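Local coordinates for cytokinin riboside 5'-monophosphate phosphoribohydrolase (Corynebacterium glutamicum, PDB 5ZBL), which belongs to the SLOG clan of Rossmann-like proteins and forms a two-subunit assembly, at residues G71-T74 with E75-K79; I92-D95 with M96-K100. All coordinates share one frame; numbering follows the deposited sequence.

Contact 1: G71-T74 with E75-K79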
loop_
_atom_site.group_PDB
_atom_site.type_symbol
_atom_site.label_atom_id
_atom_site.label_comp_id
_atom_site.label_asym_id
_atom_site.label_seq_id
_atom_site.Cartn_x
_atom_site.Cartn_y
_atom_site.Cartn_z
ATOM N N GLY A 71 -18.476 9.547 -3.935
ATOM C CA GLY A 71 -17.785 8.923 -2.801
ATOM C C GLY A 71 -18.135 7.445 -2.700
ATOM O O GLY A 71 -19.248 7.049 -3.035
ATOM N N VAL A 72 -17.172 6.656 -2.222
ATOM C CA VAL A 72 -17.304 5.222 -1.951
ATOM C C VAL A 72 -16.706 4.976 -0.542
ATOM O O VAL A 72 -15.518 5.171 -0.308
ATOM C CB VAL A 72 -16.615 4.351 -3.032
ATOM C CG1 VAL A 72 -16.946 2.871 -2.858
ATOM C CG2 VAL A 72 -17.058 4.786 -4.409
ATOM N N ILE A 73 -17.576 4.551 0.376
ATOM C CA ILE A 73 -17.278 4.383 1.775
ATOM C C ILE A 73 -17.859 3.057 2.235
ATOM O O ILE A 73 -18.639 2.450 1.522
ATOM C CB ILE A 73 -17.869 5.583 2.538
ATOM C CG1 ILE A 73 -17.242 5.718 3.922
ATOM C CG2 ILE A 73 -19.392 5.500 2.627
ATOM C CD1 ILE A 73 -17.447 7.097 4.520
ATOM N N THR A 74 -17.453 2.575 3.409
ATOM C CA THR A 74 -17.979 1.307 3.990
ATOM C C THR A 74 -18.930 1.602 5.110
ATOM O O THR A 74 -18.887 2.701 5.665
ATOM C CB THR A 74 -16.868 0.478 4.614
ATOM O OG1 THR A 74 -16.285 1.225 5.699
ATOM C CG2 THR A 74 -15.777 0.149 3.589
ATOM N N GLU A 75 -19.768 0.619 5.469
ATOM C CA GLU A 75 -20.617 0.729 6.673
ATOM C C GLU A 75 -19.810 1.076 7.914
ATOM O O GLU A 75 -20.221 1.958 8.664
ATOM C CB GLU A 75 -21.450 -0.548 6.943
ATOM C CG GLU A 75 -22.931 -0.395 6.654
ATOM C CD GLU A 75 -23.627 0.574 7.578
ATOM O OE1 GLU A 75 -23.956 0.201 8.720
ATOM O OE2 GLU A 75 -23.861 1.713 7.152
ATOM N N SER A 76 -18.679 0.383 8.131
ATOM C CA SER A 76 -17.826 0.669 9.307
ATOM C C SER A 76 -17.512 2.138 9.448
ATOM O O SER A 76 -17.916 2.758 10.413
ATOM C CB SER A 76 -16.523 -0.122 9.274
ATOM O OG SER A 76 -16.668 -1.329 9.995
ATOM N N LEU A 77 -16.821 2.703 8.459
ATOM C CA LEU A 77 -16.444 4.139 8.470
ATOM C C LEU A 77 -17.672 5.055 8.529
ATOM O O LEU A 77 -17.628 6.109 9.156
ATOM C CB LEU A 77 -15.599 4.501 7.246
ATOM C CG LEU A 77 -14.292 3.723 7.000
ATOM C CD1 LEU A 77 -13.713 4.113 5.656
ATOM C CD2 LEU A 77 -13.245 3.919 8.103
ATOM N N MET A 78 -18.774 4.624 7.906
ATOM C CA MET A 78 -20.039 5.360 7.915
ATOM C C MET A 78 -20.674 5.433 9.293
ATOM O O MET A 78 -21.132 6.499 9.688
ATOM C CB MET A 78 -21.050 4.725 6.949
ATOM C CG MET A 78 -22.248 5.608 6.631
ATOM S SD MET A 78 -21.715 7.001 5.614
ATOM C CE MET A 78 -23.050 8.171 5.923
ATOM N N LYS A 79 -20.740 4.303 10.002
ATOM C CA LYS A 79 -21.205 4.306 11.403
ATOM C C LYS A 79 -20.279 5.185 12.247
ATOM O O LYS A 79 -20.697 5.682 13.288
ATOM C CB LYS A 79 -21.219 2.892 12.028
ATOM C CG LYS A 79 -22.443 2.030 11.768
ATOM C CD LYS A 79 -22.091 0.536 11.816
ATOM C CE LYS A 79 -23.055 -0.285 12.665
ATOM N NZ LYS A 79 -24.487 0.002 12.376
#
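The chain leaves strand 71-74 at Thr-74 and turns directly into the short helix 75-79, whose axis stands at 90° to that of the strand and approaches it to 5.4 Å. Thr-74 occupies the N-cap position and grips the first turn through two atoms. Its carbonyl O accepts from Met-78 N at 3.0 Å, with the donor tilted 17° from the carbonyl plane, while OG1 takes the N-H of Leu-77 at 3.2 Å in a fairly straight bond. A chi1 of 62° folds OG1 back over the helix start and turns CG2 away toward Met-96. The Leu-77 side chain runs obliquely across the threonine, its CG 3.5 Å from Thr-74 OG1, so the capping oxygen is flanked by hydrocarbon as well as by the N-H it accepts. This is the strand-to-helix junction of a beta-alpha-beta unit, strand 69-74, helix 75-79 and strand 89-93, within the parallel sheet of a Rossmann-like fold. Beside the polar cap, Ile-73 supplies the apolar part of the corner with its two branches: CG1 lies 3.9 Å from Leu-77 CB, and CG2 approaches Met-78 SD at 4.1 Å, the isoleucine and methionine side chains crossing at about a right angle. Met-78, bent at its second torsion, also touches Ile-92 of the adjacent strand, as does Ile-73. Leu-77 reaches beyond the chain to pack on Leu-132 of the second subunit.

Contact 2: I92-D95 with M96-K100. With SO4 (sulfate ion), chain H.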
loop_
_atom_site.group_PDB
_atom_site.type_symbol
_atom_site.label_atom_id
_atom_site.label_comp_id
_atom_site.label_asym_id
_atom_site.label_seq_id
_atom_site.Cartn_x
_atom_site.Cartn_y
_atom_site.Cartn_z
ATOM N N ILE A 92 -22.305 3.394 -0.146
ATOM C CA ILE A 92 -21.952 2.550 1.012
ATOM C C ILE A 92 -21.882 1.081 0.618
ATOM O O ILE A 92 -22.885 0.496 0.153
ATOM C CB ILE A 92 -22.955 2.718 2.161
ATOM C CG1 ILE A 92 -23.126 4.212 2.472
ATOM C CG2 ILE A 92 -22.466 2.033 3.443
ATOM C CD1 ILE A 92 -24.213 4.459 3.492
ATOM N N VAL A 93 -20.707 0.479 0.798
ATOM C CA VAL A 93 -20.490 -0.943 0.397
ATOM C C VAL A 93 -20.104 -1.747 1.630
ATOM O O VAL A 93 -19.802 -1.141 2.657
ATOM C CB VAL A 93 -19.504 -1.092 -0.785
ATOM C CG1 VAL A 93 -20.064 -0.339 -1.982
ATOM C CG2 VAL A 93 -18.110 -0.567 -0.449
ATOM N N PRO A 94 -20.226 -3.091 1.580
ATOM C CA PRO A 94 -20.095 -3.890 2.801
ATOM C C PRO A 94 -18.728 -3.851 3.467
ATOM O O PRO A 94 -18.679 -3.902 4.661
ATOM C CB PRO A 94 -20.355 -5.315 2.312
ATOM C CG PRO A 94 -21.230 -5.147 1.149
ATOM C CD PRO A 94 -20.687 -3.934 0.472
ATOM N N ASP A 95 -17.644 -3.806 2.681
ATOM C CA ASP A 95 -16.258 -3.831 3.208
ATOM C C ASP A 95 -15.272 -3.055 2.371
ATOM O O ASP A 95 -15.599 -2.571 1.281
ATOM C CB ASP A 95 -15.786 -5.268 3.422
ATOM C CG ASP A 95 -15.773 -6.066 2.174
ATOM O OD1 ASP A 95 -15.107 -5.625 1.212
ATOM O OD2 ASP A 95 -16.419 -7.140 2.144
ATOM N N MET A 96 -14.064 -2.939 2.908
ATOM C CA MET A 96 -12.981 -2.162 2.333
ATOM C C MET A 96 -12.471 -2.720 1.033
ATOM O O MET A 96 -12.051 -1.968 0.173
ATOM C CB MET A 96 -11.817 -2.020 3.318
ATOM C CG MET A 96 -11.224 -0.614 3.359
ATOM S SD MET A 96 -12.017 0.445 4.600
ATOM C CE MET A 96 -11.408 -0.259 6.144
ATOM N N HIS A 97 -12.526 -4.025 0.867
ATOM C CA HIS A 97 -12.216 -4.659 -0.412
ATOM C C HIS A 97 -13.090 -4.080 -1.521
ATOM O O HIS A 97 -12.597 -3.598 -2.544
ATOM C CB HIS A 97 -12.496 -6.170 -0.292
ATOM C CG HIS A 97 -12.043 -6.999 -1.462
ATOM N ND1 HIS A 97 -12.792 -8.047 -1.957
ATOM C CD2 HIS A 97 -10.906 -6.977 -2.191
ATOM C CE1 HIS A 97 -12.138 -8.635 -2.944
ATOM N NE2 HIS A 97 -10.990 -8.004 -3.106
ATOM N N ILE A 98 -14.402 -4.150 -1.290
ATOM C CA ILE A 98 -15.391 -3.755 -2.257
ATOM C C ILE A 98 -15.181 -2.250 -2.456
ATOM O O ILE A 98 -15.148 -1.767 -3.607
ATOM C CB ILE A 98 -16.825 -4.173 -1.816
ATOM C CG1 ILE A 98 -16.942 -5.711 -1.801
ATOM C CG2 ILE A 98 -17.886 -3.648 -2.782
ATOM C CD1 ILE A 98 -18.150 -6.233 -1.040
ATOM N N ARG A 99 -14.921 -1.512 -1.374
ATOM C CA ARG A 99 -14.710 -0.083 -1.569
ATOM C C ARG A 99 -13.626 0.218 -2.651
ATOM O O ARG A 99 -13.863 0.986 -3.592
ATOM C CB ARG A 99 -14.371 0.557 -0.266
ATOM C CG ARG A 99 -14.386 2.047 -0.308
ATOM C CD ARG A 99 -13.444 2.500 0.724
ATOM N NE ARG A 99 -13.578 3.879 1.079
ATOM C CZ ARG A 99 -12.718 4.481 1.888
ATOM N NH1 ARG A 99 -11.660 3.805 2.374
ATOM N NH2 ARG A 99 -12.917 5.767 2.206
ATOM N N LYS A 100 -12.481 -0.452 -2.553
ATOM C CA LYS A 100 -11.347 -0.203 -3.446
ATOM C C LYS A 100 -11.611 -0.713 -4.845
ATOM O O LYS A 100 -11.273 -0.039 -5.826
ATOM C CB LYS A 100 -10.102 -0.904 -2.974
ATOM C CG LYS A 100 -9.627 -0.545 -1.607
ATOM C CD LYS A 100 -8.294 -1.244 -1.410
ATOM C CE LYS A 100 -7.971 -1.562 0.017
ATOM N NZ LYS A 100 -6.650 -2.259 0.009
HETATM S S SO4 H . -14.081 -3.650 6.806
HETATM O O1 SO4 H . -13.023 -3.106 7.702
HETATM O O2 SO4 H . -14.768 -4.726 7.561
HETATM O O3 SO4 H . -15.016 -2.551 6.449
HETATM O O4 SO4 H . -13.490 -4.234 5.570
#
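Asp-95 and Ile-98 cross at about a right angle where the chain enters helix 96-106, the aspartate serving as its N-cap. Asp-95 OD1 accepts from Ile-98 N at 3.0 Å, met nearly along its own C-O axis and with an N-H...O angle of 165°. A chi1 of 61° brings the carboxylate back over the first turn, and there the isoleucine lies against it: Ile-98 CG1 is near OD1, and Ile-98 CD1 comes within 3.7 Å of Asp-95 OD2. The carbonyl O of Asp-95 receives Arg-99 N at 2.9 Å, which closes the first helical turn. Ile-98 also meets the incoming chain obliquely, with its CG2 at 3.6 Å from Val-93 CB and its CD1 against the Pro-94 ring, 3.7 Å from Pro-94 CD. The valine branch CG2 is set against the helix backbone at Arg-99 N. A sulfate ion, probably from the crystallisation liquor, sits at the helix start and accepts an almost straight bond from Met-96 N to its O4 (3.0 Å, 175°); the bent methionine chain brings Met-96 CE to 3.6 Å from sulfate O1. The partial positive charge of a helix N-terminus would suit both the anion and the capping carboxylate. Arg-99 extends away from the cap, its NH2 hydrogen-bonded to Gly-48 O, while Lys-100 forms salt bridges with Glu-121 and Glu-125 and with Glu-125 of the second subunit, where His-97 also packs on Asp-95. The junction thus joins strand 89-93, outermost in this chain's sheet, to helix 96-106, beside strand 69-74 and helix 75-79.

Contacts 1 and 2 come one after the other along the chain, with their centres 8 Å apart, and each is a strand-to-helix junction at the same end of the parallel sheet. Strand 69-74 and strand 89-93, the outermost within this chain, are neighbours in that sheet, paired at this point by Ile-73 O and Val-93 N (2.9 Å), and helix 75-79 leads from the first strand toward the second. Arg-99 NE of contact 2 reaches back to Val-72 O in a probable hydrogen bond, and the methyl CG2 of Thr-74 packs against the backbone of Asp-95 and Met-96. Two capped helix starts therefore lie side by side at one edge of the Rossmann-like domain, and both touch the second subunit.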